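Local coordinates for protein Polyphosphate:AMP phosphotransferase (Pseudomonas aeruginosa PAO1, PDB 3CZP) that transfers a phosphate from inorganic polyphosphate to AMP, making ADP, with magnesium as cofactor, and less efficiently converts GMP to GDP, at residues L36-N49 with P98-S112. Sequence-based numbering, arbitrary orientation.
Sequences LKQQARFPVIILIN and PPKGRTGIFFGNWYS
Val-44 N donates to Arg-102 O (2.9 Å), the first of five backbone bonds that run on through Gly-104, Ile-46 and Phe-106 to Ile-48 and zip strands 44-49 and 103-107 together in parallel. Before them, Gly-101 N, in a type II turn, bonds Phe-42 O (2.8 Å, 174° at the hydrogen).

Apolar packing fills both faces of the pair. On one, Ile-46 CD1 reaches back to Thr-103 CG2 (3.7 Å), and Ile-48 CG1 meets Ile-105 CG2 (3.5 Å); helices 218-238 and 56-66 cover this side. On the other, Ile-45 CG2 sits over a face of the Phe-106 ring, near its rim. With CG anti to the carbonyl carbon (chi1 -46°), Leu-47 turns its fork to the partner segment: CD2 packs on Phe-106 CB and CD1 meets the edge of the Tyr-111 ring at CE2 (3.5 Å).

Polar contacts close the C-terminal end. The Asn-49 and Asn-109 amides exchange two bonds, ND2 of Asn-109 to OD1 of Asn-49 at 3.0 Å and ND2 of Asn-49 to OD1 of Asn-109 at 3.2 Å. Phe-106 O accepts from both Asn-109 ND2 and Ile-48 N, which come from opposite faces of its carbonyl plane, while Asn-109 and Ser-112 form the capping box of helix 110-119.

This pairs the central strand of a P-loop-kinase-like parallel sheet, order 2-3-1-4-5, with one of its two neighbours in the N-terminal PPK2 domain, which seems catalytically inactive.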
# COMPACT_ATOMS: atom_id res chain seq x y z
N LEU A 36 -2.57 -3.82 -24.04
CA LEU A 36 -2.98 -3.10 -22.87
C LEU A 36 -1.82 -2.86 -21.90
O LEU A 36 -1.69 -1.77 -21.34
CB LEU A 36 -4.13 -3.86 -22.15
CG LEU A 36 -4.65 -3.24 -20.82
CD1 LEU A 36 -5.54 -1.95 -21.00
CD2 LEU A 36 -5.42 -4.26 -20.03
N LYS A 37 -1.04 -3.91 -21.64
CA LYS A 37 0.11 -3.83 -20.78
C LYS A 37 1.11 -2.91 -21.41
O LYS A 37 1.64 -1.98 -20.77
CB LYS A 37 0.68 -5.24 -20.55
CG LYS A 37 1.98 -5.35 -19.70
CD LYS A 37 2.68 -6.68 -19.96
CE LYS A 37 4.00 -6.83 -19.17
NZ LYS A 37 4.35 -8.28 -19.14
N GLN A 38 1.40 -3.16 -22.69
CA GLN A 38 2.32 -2.30 -23.45
C GLN A 38 1.94 -0.81 -23.42
O GLN A 38 2.77 0.05 -23.13
CB GLN A 38 2.43 -2.78 -24.90
CG GLN A 38 3.01 -4.17 -25.03
CD GLN A 38 4.40 -4.35 -24.38
OE1 GLN A 38 4.53 -4.91 -23.27
NE2 GLN A 38 5.44 -3.91 -25.08
N GLN A 39 0.70 -0.49 -23.71
CA GLN A 39 0.28 0.92 -23.69
C GLN A 39 0.33 1.57 -22.27
O GLN A 39 0.68 2.74 -22.13
CB GLN A 39 -1.13 1.05 -24.25
CG GLN A 39 -1.22 0.84 -25.70
CD GLN A 39 -2.57 1.18 -26.27
OE1 GLN A 39 -3.40 1.81 -25.61
NE2 GLN A 39 -2.80 0.76 -27.54
N ALA A 40 0.01 0.79 -21.25
CA ALA A 40 0.04 1.28 -19.86
C ALA A 40 -0.72 2.60 -19.69
O ALA A 40 -0.25 3.50 -18.99
CB ALA A 40 1.48 1.42 -19.36
N ARG A 41 -1.88 2.70 -20.30
CA ARG A 41 -2.56 3.96 -20.41
C ARG A 41 -3.87 4.00 -19.63
O ARG A 41 -4.33 5.06 -19.29
CB ARG A 41 -2.69 4.30 -21.93
CG ARG A 41 -3.52 5.46 -22.26
CD ARG A 41 -3.40 5.70 -23.75
NE ARG A 41 -3.98 4.63 -24.56
CZ ARG A 41 -5.13 4.72 -25.20
NH1 ARG A 41 -5.86 5.84 -25.13
NH2 ARG A 41 -5.58 3.71 -25.95
N PHE A 42 -4.43 2.83 -19.30
CA PHE A 42 -5.67 2.80 -18.62
C PHE A 42 -5.88 1.41 -18.00
O PHE A 42 -5.30 0.42 -18.45
CB PHE A 42 -6.86 3.18 -19.56
CG PHE A 42 -7.04 2.23 -20.73
CD1 PHE A 42 -7.83 1.09 -20.60
CD2 PHE A 42 -6.44 2.49 -21.96
CE1 PHE A 42 -8.02 0.18 -21.70
CE2 PHE A 42 -6.62 1.56 -23.05
CZ PHE A 42 -7.40 0.39 -22.88
N PRO A 43 -6.66 1.37 -16.95
CA PRO A 43 -7.05 0.14 -16.29
C PRO A 43 -8.26 -0.49 -16.91
O PRO A 43 -9.08 0.21 -17.51
CB PRO A 43 -7.43 0.63 -14.90
CG PRO A 43 -7.99 1.92 -15.08
CD PRO A 43 -7.16 2.54 -16.22
N VAL A 44 -8.39 -1.79 -16.70
CA VAL A 44 -9.61 -2.48 -17.02
C VAL A 44 -10.26 -3.04 -15.76
O VAL A 44 -9.61 -3.68 -14.99
CB VAL A 44 -9.37 -3.61 -18.03
CG1 VAL A 44 -10.71 -4.37 -18.33
CG2 VAL A 44 -8.84 -3.02 -19.27
N ILE A 45 -11.53 -2.70 -15.54
CA ILE A 45 -12.25 -3.20 -14.40
C ILE A 45 -13.48 -3.96 -14.86
O ILE A 45 -14.26 -3.44 -15.67
CB ILE A 45 -12.69 -2.05 -13.43
CG1 ILE A 45 -11.46 -1.24 -13.04
CG2 ILE A 45 -13.58 -2.65 -12.20
CD1 ILE A 45 -11.78 0.16 -12.37
N ILE A 46 -13.64 -5.15 -14.33
CA ILE A 46 -14.75 -6.03 -14.66
C ILE A 46 -15.52 -6.40 -13.39
O ILE A 46 -14.96 -6.96 -12.49
CB ILE A 46 -14.26 -7.34 -15.37
CG1 ILE A 46 -13.38 -7.04 -16.62
CG2 ILE A 46 -15.42 -8.27 -15.65
CD1 ILE A 46 -12.58 -8.31 -17.17
N LEU A 47 -16.78 -5.99 -13.33
CA LEU A 47 -17.71 -6.37 -12.24
C LEU A 47 -18.54 -7.57 -12.62
O LEU A 47 -19.03 -7.68 -13.75
CB LEU A 47 -18.59 -5.21 -11.84
CG LEU A 47 -17.96 -3.80 -11.64
CD1 LEU A 47 -19.05 -2.80 -11.16
CD2 LEU A 47 -16.70 -3.83 -10.79
N ILE A 48 -18.69 -8.46 -11.66
CA ILE A 48 -19.33 -9.77 -11.82
C ILE A 48 -20.43 -9.83 -10.80
O ILE A 48 -20.15 -9.71 -9.62
CB ILE A 48 -18.29 -10.98 -11.63
CG1 ILE A 48 -17.13 -10.84 -12.63
CG2 ILE A 48 -18.98 -12.33 -11.69
CD1 ILE A 48 -17.52 -10.95 -14.13
N ASN A 49 -21.66 -9.97 -11.29
CA ASN A 49 -22.86 -9.91 -10.51
C ASN A 49 -23.97 -10.78 -11.11
O ASN A 49 -23.79 -11.30 -12.21
CB ASN A 49 -23.35 -8.46 -10.51
CG ASN A 49 -22.46 -7.50 -9.67
OD1 ASN A 49 -21.68 -6.72 -10.23
ND2 ASN A 49 -22.59 -7.56 -8.33
N PRO A 98 -7.04 -1.74 -10.08
CA PRO A 98 -5.84 -2.17 -10.80
C PRO A 98 -5.21 -0.99 -11.48
O PRO A 98 -5.91 -0.11 -11.92
CB PRO A 98 -6.40 -3.11 -11.86
CG PRO A 98 -7.82 -2.65 -12.04
CD PRO A 98 -8.26 -1.91 -10.88
N PRO A 99 -3.88 -0.95 -11.55
CA PRO A 99 -3.17 0.12 -12.21
C PRO A 99 -3.35 0.11 -13.74
O PRO A 99 -3.72 -0.91 -14.36
CB PRO A 99 -1.71 -0.15 -11.83
CG PRO A 99 -1.67 -1.58 -11.31
CD PRO A 99 -3.03 -1.99 -10.95
N LYS A 100 -3.03 1.20 -14.37
CA LYS A 100 -2.98 1.24 -15.81
C LYS A 100 -2.24 0.08 -16.39
O LYS A 100 -1.15 -0.31 -15.86
CB LYS A 100 -2.33 2.55 -16.26
CG LYS A 100 -3.16 3.75 -15.89
CD LYS A 100 -2.40 5.04 -16.24
CE LYS A 100 -3.14 6.27 -15.76
NZ LYS A 100 -2.36 7.48 -16.11
N GLY A 101 -2.83 -0.53 -17.41
CA GLY A 101 -2.23 -1.63 -18.09
C GLY A 101 -2.60 -2.99 -17.50
O GLY A 101 -2.27 -3.99 -18.10
N ARG A 102 -3.37 -3.01 -16.42
CA ARG A 102 -3.82 -4.27 -15.82
C ARG A 102 -5.33 -4.35 -15.71
O ARG A 102 -6.03 -3.37 -15.94
CB ARG A 102 -3.11 -4.46 -14.51
CG ARG A 102 -1.69 -4.86 -14.71
CD ARG A 102 -1.00 -5.12 -13.41
NE ARG A 102 -1.67 -6.22 -12.69
CZ ARG A 102 -1.21 -7.46 -12.61
NH1 ARG A 102 -0.02 -7.79 -13.11
NH2 ARG A 102 -1.94 -8.37 -11.99
N THR A 103 -5.80 -5.56 -15.38
CA THR A 103 -7.18 -5.88 -15.23
C THR A 103 -7.41 -6.37 -13.80
O THR A 103 -6.65 -7.17 -13.24
CB THR A 103 -7.64 -7.04 -16.21
OG1 THR A 103 -7.44 -6.64 -17.56
CG2 THR A 103 -9.14 -7.49 -15.97
N GLY A 104 -8.53 -5.88 -13.28
CA GLY A 104 -9.04 -6.29 -11.98
C GLY A 104 -10.45 -6.79 -12.17
O GLY A 104 -11.25 -6.15 -12.86
N ILE A 105 -10.76 -7.93 -11.56
CA ILE A 105 -12.12 -8.50 -11.66
C ILE A 105 -12.71 -8.59 -10.23
O ILE A 105 -12.10 -9.20 -9.34
CB ILE A 105 -12.13 -9.92 -12.28
CG1 ILE A 105 -11.44 -9.93 -13.66
CG2 ILE A 105 -13.63 -10.50 -12.26
CD1 ILE A 105 -11.45 -11.28 -14.37
N PHE A 106 -13.83 -7.92 -10.02
CA PHE A 106 -14.43 -7.72 -8.71
C PHE A 106 -15.72 -8.51 -8.55
O PHE A 106 -16.76 -8.16 -9.11
CB PHE A 106 -14.77 -6.24 -8.50
CG PHE A 106 -13.56 -5.32 -8.42
CD1 PHE A 106 -12.26 -5.79 -8.48
CD2 PHE A 106 -13.73 -3.95 -8.27
CE1 PHE A 106 -11.15 -4.89 -8.40
CE2 PHE A 106 -12.63 -3.08 -8.15
CZ PHE A 106 -11.38 -3.55 -8.20
N PHE A 107 -15.65 -9.50 -7.67
CA PHE A 107 -16.82 -10.12 -7.12
C PHE A 107 -17.18 -9.32 -5.85
O PHE A 107 -16.38 -8.49 -5.32
CB PHE A 107 -16.54 -11.56 -6.67
CG PHE A 107 -16.29 -12.58 -7.78
CD1 PHE A 107 -17.31 -13.40 -8.24
CD2 PHE A 107 -15.02 -12.82 -8.23
CE1 PHE A 107 -17.06 -14.37 -9.23
CE2 PHE A 107 -14.76 -13.79 -9.19
CZ PHE A 107 -15.80 -14.58 -9.68
N GLY A 108 -18.35 -9.59 -5.30
CA GLY A 108 -18.76 -8.96 -4.02
C GLY A 108 -18.51 -7.46 -4.01
O GLY A 108 -18.02 -6.92 -2.99
N ASN A 109 -18.84 -6.78 -5.11
CA ASN A 109 -18.44 -5.41 -5.29
C ASN A 109 -19.53 -4.51 -4.63
O ASN A 109 -20.33 -4.98 -3.83
CB ASN A 109 -18.22 -5.16 -6.79
CG ASN A 109 -19.42 -5.62 -7.62
OD1 ASN A 109 -20.57 -5.23 -7.34
ND2 ASN A 109 -19.17 -6.46 -8.57
N TRP A 110 -19.58 -3.25 -4.97
CA TRP A 110 -20.57 -2.35 -4.38
C TRP A 110 -22.05 -2.76 -4.67
O TRP A 110 -22.89 -2.64 -3.81
CB TRP A 110 -20.23 -0.91 -4.80
CG TRP A 110 -19.79 -0.70 -6.20
CD1 TRP A 110 -20.58 -0.35 -7.23
CD2 TRP A 110 -18.45 -0.80 -6.72
NE1 TRP A 110 -19.83 -0.20 -8.36
CE2 TRP A 110 -18.52 -0.48 -8.09
CE3 TRP A 110 -17.20 -1.13 -6.17
CZ2 TRP A 110 -17.39 -0.44 -8.91
CZ3 TRP A 110 -16.08 -1.13 -7.00
CH2 TRP A 110 -16.19 -0.80 -8.35
N TYR A 111 -22.33 -3.32 -5.83
CA TYR A 111 -23.66 -3.84 -6.16
C TYR A 111 -24.12 -5.01 -5.33
O TYR A 111 -25.26 -5.01 -4.86
CB TYR A 111 -23.71 -4.20 -7.63
CG TYR A 111 -23.50 -3.01 -8.50
CD1 TYR A 111 -24.43 -1.96 -8.50
CD2 TYR A 111 -22.40 -2.88 -9.29
CE1 TYR A 111 -24.27 -0.85 -9.27
CE2 TYR A 111 -22.22 -1.76 -10.06
CZ TYR A 111 -23.19 -0.75 -10.08
OH TYR A 111 -23.02 0.40 -10.87
N SER A 112 -23.25 -5.99 -5.11
CA SER A 112 -23.56 -7.11 -4.23
C SER A 112 -23.88 -6.57 -2.85
O SER A 112 -24.83 -6.97 -2.23
CB SER A 112 -22.41 -8.11 -4.12
OG SER A 112 -21.75 -8.28 -5.36
O HOH W 1 -20.39 -10.88 -7.23